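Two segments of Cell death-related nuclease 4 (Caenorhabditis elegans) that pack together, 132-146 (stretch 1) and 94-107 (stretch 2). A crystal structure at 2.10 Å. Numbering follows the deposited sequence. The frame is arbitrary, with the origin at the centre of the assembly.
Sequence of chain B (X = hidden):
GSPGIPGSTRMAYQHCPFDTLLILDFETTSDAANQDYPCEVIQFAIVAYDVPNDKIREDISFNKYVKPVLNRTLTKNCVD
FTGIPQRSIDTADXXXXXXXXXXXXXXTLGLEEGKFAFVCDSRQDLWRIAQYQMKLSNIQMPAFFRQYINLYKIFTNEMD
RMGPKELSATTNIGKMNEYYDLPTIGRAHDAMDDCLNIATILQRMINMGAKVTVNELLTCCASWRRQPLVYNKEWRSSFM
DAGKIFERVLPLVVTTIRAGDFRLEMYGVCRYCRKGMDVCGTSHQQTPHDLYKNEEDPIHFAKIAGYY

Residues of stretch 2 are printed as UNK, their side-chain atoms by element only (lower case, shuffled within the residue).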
# COMPACT_ATOMS: atom_id res chain seq x y z
N TYR B 132 17.61 2.24 3.92
CA TYR B 132 16.40 3.01 3.65
C TYR B 132 15.50 3.09 4.87
O TYR B 132 14.95 4.15 5.18
CB TYR B 132 15.63 2.41 2.47
CG TYR B 132 14.47 3.26 2.02
CD1 TYR B 132 14.67 4.38 1.23
CD2 TYR B 132 13.17 2.95 2.39
CE1 TYR B 132 13.61 5.16 0.81
CE2 TYR B 132 12.10 3.72 1.98
CZ TYR B 132 12.33 4.83 1.19
OH TYR B 132 11.27 5.60 0.78
N GLN B 133 15.35 1.97 5.57
CA GLN B 133 14.54 1.92 6.78
C GLN B 133 15.13 2.81 7.87
O GLN B 133 14.40 3.45 8.62
CB GLN B 133 14.41 0.48 7.28
CG GLN B 133 13.55 0.31 8.53
CD GLN B 133 12.11 0.73 8.30
OE1 GLN B 133 11.36 0.06 7.59
NE2 GLN B 133 11.71 1.84 8.91
N MET B 134 16.46 2.85 7.94
CA MET B 134 17.15 3.70 8.92
C MET B 134 16.83 5.17 8.66
O MET B 134 16.70 5.95 9.60
CB MET B 134 18.66 3.48 8.87
CG MET B 134 19.14 2.13 9.40
SD MET B 134 18.69 1.76 11.10
CE MET B 134 19.40 0.13 11.24
N LYS B 135 16.71 5.53 7.39
CA LYS B 135 16.36 6.90 7.01
C LYS B 135 14.94 7.22 7.44
O LYS B 135 14.68 8.28 8.00
CB LYS B 135 16.52 7.10 5.51
CG LYS B 135 16.18 8.51 5.02
CD LYS B 135 17.19 9.53 5.53
CE LYS B 135 16.92 10.91 4.98
NZ LYS B 135 15.61 11.45 5.43
N LEU B 136 14.01 6.30 7.17
CA LEU B 136 12.62 6.49 7.55
C LEU B 136 12.49 6.67 9.06
O LEU B 136 11.73 7.51 9.53
CB LEU B 136 11.77 5.30 7.11
CG LEU B 136 11.65 5.02 5.61
CD1 LEU B 136 10.70 3.86 5.37
CD2 LEU B 136 11.17 6.25 4.86
N SER B 137 13.25 5.87 9.81
CA SER B 137 13.18 5.89 11.27
C SER B 137 14.11 6.93 11.88
O SER B 137 14.15 7.10 13.09
CB SER B 137 13.51 4.50 11.81
OG SER B 137 12.69 3.52 11.22
N ASN B 138 14.86 7.62 11.02
CA ASN B 138 15.85 8.60 11.47
C ASN B 138 16.83 7.99 12.47
O ASN B 138 17.14 8.58 13.51
CB ASN B 138 15.16 9.82 12.10
CG ASN B 138 16.12 10.97 12.34
OD1 ASN B 138 17.15 11.08 11.69
ND2 ASN B 138 15.79 11.82 13.31
N ILE B 139 17.31 6.79 12.15
CA ILE B 139 18.31 6.11 12.97
C ILE B 139 19.64 6.10 12.23
O ILE B 139 19.69 5.90 11.02
CB ILE B 139 17.88 4.67 13.31
CG1 ILE B 139 16.50 4.69 13.98
CG2 ILE B 139 18.92 4.00 14.21
CD1 ILE B 139 15.96 3.31 14.32
N GLN B 140 20.72 6.33 12.97
CA GLN B 140 22.05 6.31 12.39
C GLN B 140 22.43 4.89 11.97
O GLN B 140 22.22 3.94 12.73
CB GLN B 140 23.07 6.85 13.39
CG GLN B 140 24.47 6.97 12.84
CD GLN B 140 25.43 7.60 13.83
OE1 GLN B 140 26.14 8.55 13.50
NE2 GLN B 140 25.45 7.08 15.05
N MET B 141 22.97 4.76 10.77
CA MET B 141 23.41 3.47 10.27
C MET B 141 24.49 2.89 11.19
O MET B 141 25.57 3.48 11.30
CB MET B 141 23.93 3.59 8.84
CG MET B 141 24.05 2.27 8.11
SD MET B 141 22.45 1.58 7.67
CE MET B 141 22.96 0.15 6.71
N PRO B 142 24.22 1.75 11.84
CA PRO B 142 25.19 1.22 12.80
C PRO B 142 26.45 0.66 12.14
O PRO B 142 26.43 0.29 10.97
CB PRO B 142 24.42 0.11 13.51
CG PRO B 142 23.42 -0.34 12.52
CD PRO B 142 23.03 0.88 11.74
N ALA B 143 27.54 0.60 12.91
CA ALA B 143 28.82 0.17 12.39
C ALA B 143 28.80 -1.29 11.95
O ALA B 143 29.53 -1.67 11.03
CB ALA B 143 29.90 0.38 13.43
N PHE B 144 27.98 -2.11 12.60
CA PHE B 144 27.93 -3.53 12.28
C PHE B 144 27.01 -3.84 11.09
O PHE B 144 26.88 -4.99 10.68
CB PHE B 144 27.49 -4.36 13.50
CG PHE B 144 26.28 -3.82 14.21
CD1 PHE B 144 25.02 -3.94 13.66
CD2 PHE B 144 26.41 -3.22 15.46
CE1 PHE B 144 23.91 -3.45 14.33
CE2 PHE B 144 25.30 -2.73 16.13
CZ PHE B 144 24.05 -2.85 15.56
N PHE B 145 26.38 -2.80 10.54
CA PHE B 145 25.62 -2.93 9.29
C PHE B 145 26.40 -2.35 8.10
O PHE B 145 25.96 -2.48 6.96
CB PHE B 145 24.26 -2.23 9.40
CG PHE B 145 23.19 -3.04 10.09
CD1 PHE B 145 23.42 -4.33 10.56
CD2 PHE B 145 21.92 -2.50 10.27
CE1 PHE B 145 22.42 -5.05 11.18
CE2 PHE B 145 20.92 -3.22 10.89
CZ PHE B 145 21.17 -4.49 11.35
N ARG B 146 27.53 -1.72 8.38
CA ARG B 146 28.35 -1.12 7.33
C ARG B 146 29.53 -2.01 6.96
O ARG B 146 30.38 -1.64 6.15
CB ARG B 146 28.82 0.27 7.76
CG ARG B 146 27.70 1.30 7.81
CD ARG B 146 28.20 2.70 8.08
NE ARG B 146 29.19 3.14 7.10
CZ ARG B 146 29.63 4.38 6.98
NH1 ARG B 146 29.17 5.34 7.78
NH2 ARG B 146 30.53 4.68 6.06
N UNK B 94 6.52 -0.87 15.76
CA UNK B 94 7.20 -0.18 14.68
C UNK B 94 8.69 -0.48 14.73
O UNK B 94 9.19 -0.98 15.74
o UNK B 94 7.36 1.82 16.04
c UNK B 94 6.98 1.34 14.74
c UNK B 94 5.52 1.68 14.48
N UNK B 95 9.40 -0.18 13.65
CA UNK B 95 10.79 -0.59 13.49
C UNK B 95 11.71 -0.06 14.59
O UNK B 95 12.65 -0.74 15.00
c UNK B 95 15.10 0.03 11.88
c UNK B 95 13.09 -1.80 11.48
c UNK B 95 12.76 -0.52 11.90
c UNK B 95 14.40 -2.16 11.26
c UNK B 95 15.41 -1.24 11.46
c UNK B 95 11.33 -0.13 12.13
c UNK B 95 13.79 0.39 12.10
N UNK B 96 11.46 1.16 15.06
CA UNK B 96 12.31 1.77 16.07
C UNK B 96 12.30 0.95 17.36
O UNK B 96 13.33 0.81 18.02
o UNK B 96 9.58 2.63 16.06
c UNK B 96 10.40 3.32 16.70
c UNK B 96 11.87 3.21 16.35
o UNK B 96 10.07 4.10 17.61
N UNK B 97 11.14 0.41 17.71
CA UNK B 97 11.02 -0.42 18.91
C UNK B 97 11.71 -1.76 18.71
O UNK B 97 12.47 -2.21 19.56
c UNK B 97 9.54 -0.66 19.27
c UNK B 97 8.84 0.66 19.52
c UNK B 97 9.42 -1.57 20.49
N UNK B 98 11.45 -2.40 17.57
CA UNK B 98 12.01 -3.70 17.27
C UNK B 98 13.53 -3.62 17.14
O UNK B 98 14.25 -4.53 17.55
c UNK B 98 9.93 -4.54 16.17
c UNK B 98 11.42 -4.29 15.99
c UNK B 98 12.13 -5.58 15.59
N UNK B 99 14.02 -2.53 16.56
CA UNK B 99 15.45 -2.33 16.42
C UNK B 99 16.10 -2.15 17.79
O UNK B 99 17.23 -2.60 18.01
o UNK B 99 21.33 -0.14 15.04
c UNK B 99 19.98 -0.38 15.16
c UNK B 99 17.25 -0.85 15.41
c UNK B 99 19.21 0.44 15.96
c UNK B 99 19.40 -1.43 14.48
c UNK B 99 18.04 -1.66 14.61
c UNK B 99 17.86 0.20 16.08
c UNK B 99 15.76 -1.11 15.54
N UNK B 100 15.39 -1.50 18.70
CA UNK B 100 15.88 -1.32 20.06
C UNK B 100 15.95 -2.67 20.78
O UNK B 100 16.89 -2.94 21.53
c UNK B 100 16.76 0.26 22.53
c UNK B 100 15.33 -0.19 22.30
o UNK B 100 17.30 0.99 21.67
o UNK B 100 17.34 -0.11 23.57
c UNK B 100 14.98 -0.35 20.83
N UNK B 101 14.96 -3.52 20.54
CA UNK B 101 14.95 -4.87 21.10
C UNK B 101 16.09 -5.70 20.51
O UNK B 101 16.66 -6.55 21.18
n UNK B 101 10.11 -5.39 22.04
c UNK B 101 13.61 -5.55 20.85
o UNK B 101 10.93 -5.90 20.02
c UNK B 101 11.09 -5.44 21.15
c UNK B 101 12.44 -4.91 21.60
N UNK B 102 16.40 -5.43 19.25
CA UNK B 102 17.47 -6.13 18.55
C UNK B 102 18.83 -5.77 19.14
O UNK B 102 19.70 -6.63 19.29
c UNK B 102 19.46 -4.82 15.98
c UNK B 102 19.27 -7.19 16.07
c UNK B 102 17.42 -5.81 17.06
c UNK B 102 20.67 -4.93 15.34
c UNK B 102 18.75 -5.95 16.36
c UNK B 102 20.49 -7.31 15.43
c UNK B 102 21.19 -6.18 15.06
N UNK B 103 19.02 -4.50 19.47
CA UNK B 103 20.27 -4.05 20.08
C UNK B 103 20.47 -4.66 21.46
O UNK B 103 21.57 -5.08 21.82
c UNK B 103 20.44 -1.84 18.82
o UNK B 103 19.80 0.40 19.35
c UNK B 103 20.69 -0.35 18.95
n UNK B 103 21.90 0.08 18.63
c UNK B 103 20.31 -2.53 20.17
N UNK B 104 19.39 -4.71 22.25
CA UNK B 104 19.45 -5.31 23.57
C UNK B 104 19.76 -6.80 23.47
O UNK B 104 20.47 -7.36 24.31
c UNK B 104 18.14 -5.08 24.32
o UNK B 104 19.51 -3.96 26.64
n UNK B 104 19.95 -6.08 27.25
c UNK B 104 18.12 -5.68 25.72
c UNK B 104 19.25 -5.17 26.58
N UNK B 105 19.20 -7.44 22.45
CA UNK B 105 19.43 -8.86 22.21
C UNK B 105 20.91 -9.15 22.01
O UNK B 105 21.43 -10.14 22.52
c UNK B 105 20.57 -11.71 17.48
c UNK B 105 18.23 -11.82 21.40
c UNK B 105 18.62 -9.32 20.99
c UNK B 105 19.38 -11.36 19.53
c UNK B 105 19.22 -12.75 19.63
c UNK B 105 20.06 -10.83 18.43
c UNK B 105 19.74 -13.63 18.67
c UNK B 105 18.74 -10.78 20.67
c UNK B 105 20.41 -13.09 17.61
n UNK B 105 18.52 -13.01 20.78
N UNK B 106 21.60 -8.29 21.26
CA UNK B 106 23.03 -8.42 21.06
C UNK B 106 23.78 -8.31 22.39
O UNK B 106 24.72 -9.06 22.65
c UNK B 106 23.52 -6.23 17.86
c UNK B 106 23.03 -7.43 18.65
c UNK B 106 23.55 -7.36 20.09
c UNK B 106 23.45 -8.72 17.97
N UNK B 107 23.35 -7.37 23.23
CA UNK B 107 23.97 -7.18 24.53
C UNK B 107 23.72 -8.39 25.42
O UNK B 107 24.63 -8.87 26.10
c UNK B 107 23.46 -5.90 25.23
c UNK B 107 23.83 -4.68 24.40
c UNK B 107 24.03 -5.78 26.65
c UNK B 107 23.35 -3.36 24.97
O HOH W 1 10.57 3.78 12.96
O HOH W 2 22.27 2.71 15.52

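Position 94 has three side-chain atoms, a carbon carrying one oxygen and one carbon, and touches nothing on stretch 1: Thr94, at the N-cap. Position 95 is one carbon and a six-carbon ring pointing toward stretch 1, with Gln133 over one face, Met134 at the edge and Ser137 and Ile139 also in contact; it is Phe95. Gln133 CG lies 3.4 Å from the centroid of the Phe95 ring, almost on the ring normal, so a polar residue contributes its aliphatic part as a lid. Its amide end stays occupied, Gln133 NE2 donating to Ser137 OG at 3.0 Å.

Position 96 has two carbons, the second carrying two oxygens, and its CA meets the tip of Ile139; it is Asp96. Asp96 OD1 accepts a very short bond, 2.4 Å, from Thr94 OG1, and a water that sits 2.8 Å from Ser137 OG donates weakly to the same Asp96 OD1.

Positions 97 and 98 each have one carbon carrying two more, both out of reach of stretch 1: Val97 and Val98. Position 99 is a carbon and a six-carbon ring bearing an oxygen, in contact with Met134, Ile139, Pro142, Phe144 and Phe145; it is Tyr99. Met134 CE comes within 3.6 Å of Tyr99 CE1, and Pro142 CG within 3.3 Å of Tyr99 OH. A water 3.0 Å from that Tyr99 OH donates to Gln140 O, also at 3.0 Å, giving the buried hydroxyl a polar partner.

Position 100, three carbons with two oxygens on the third, points away: Glu100. Position 101, three carbons ending in one oxygen and one nitrogen, is out of reach: Gln101. Position 102, a carbon and a six-carbon ring, meets Phe144 and Phe145: Phe102. Its ring runs near parallel to that of Phe145 but slid apart, with Phe144 CE1 3.7 Å from Phe102 CE2.

Position 103 repeats the three-carbon amide, its end turning nearer without close contact: Gln103. Position 104 has the same atoms, out of reach: Gln104. Position 105 is one carbon and then fused five- and six-membered rings of eight carbons and one nitrogen, out of reach of stretch 1: Trp105. Position 106 has four carbons forked at the second, over one face of Phe144: Leu106. Position 107, four carbons forked at the first, is out of reach: Ile107.

The rule is helical spacing. Phe95, Tyr99, Phe102 and Leu106 recur every three or four residues and make one apolar stripe, against which stretch 1 lays a helix end and then a loop. No direct hydrogen bond crosses; packing and two bridging waters join the segments.

Stretch 2, residues 94-107: TFDVVYEQFQQWLI
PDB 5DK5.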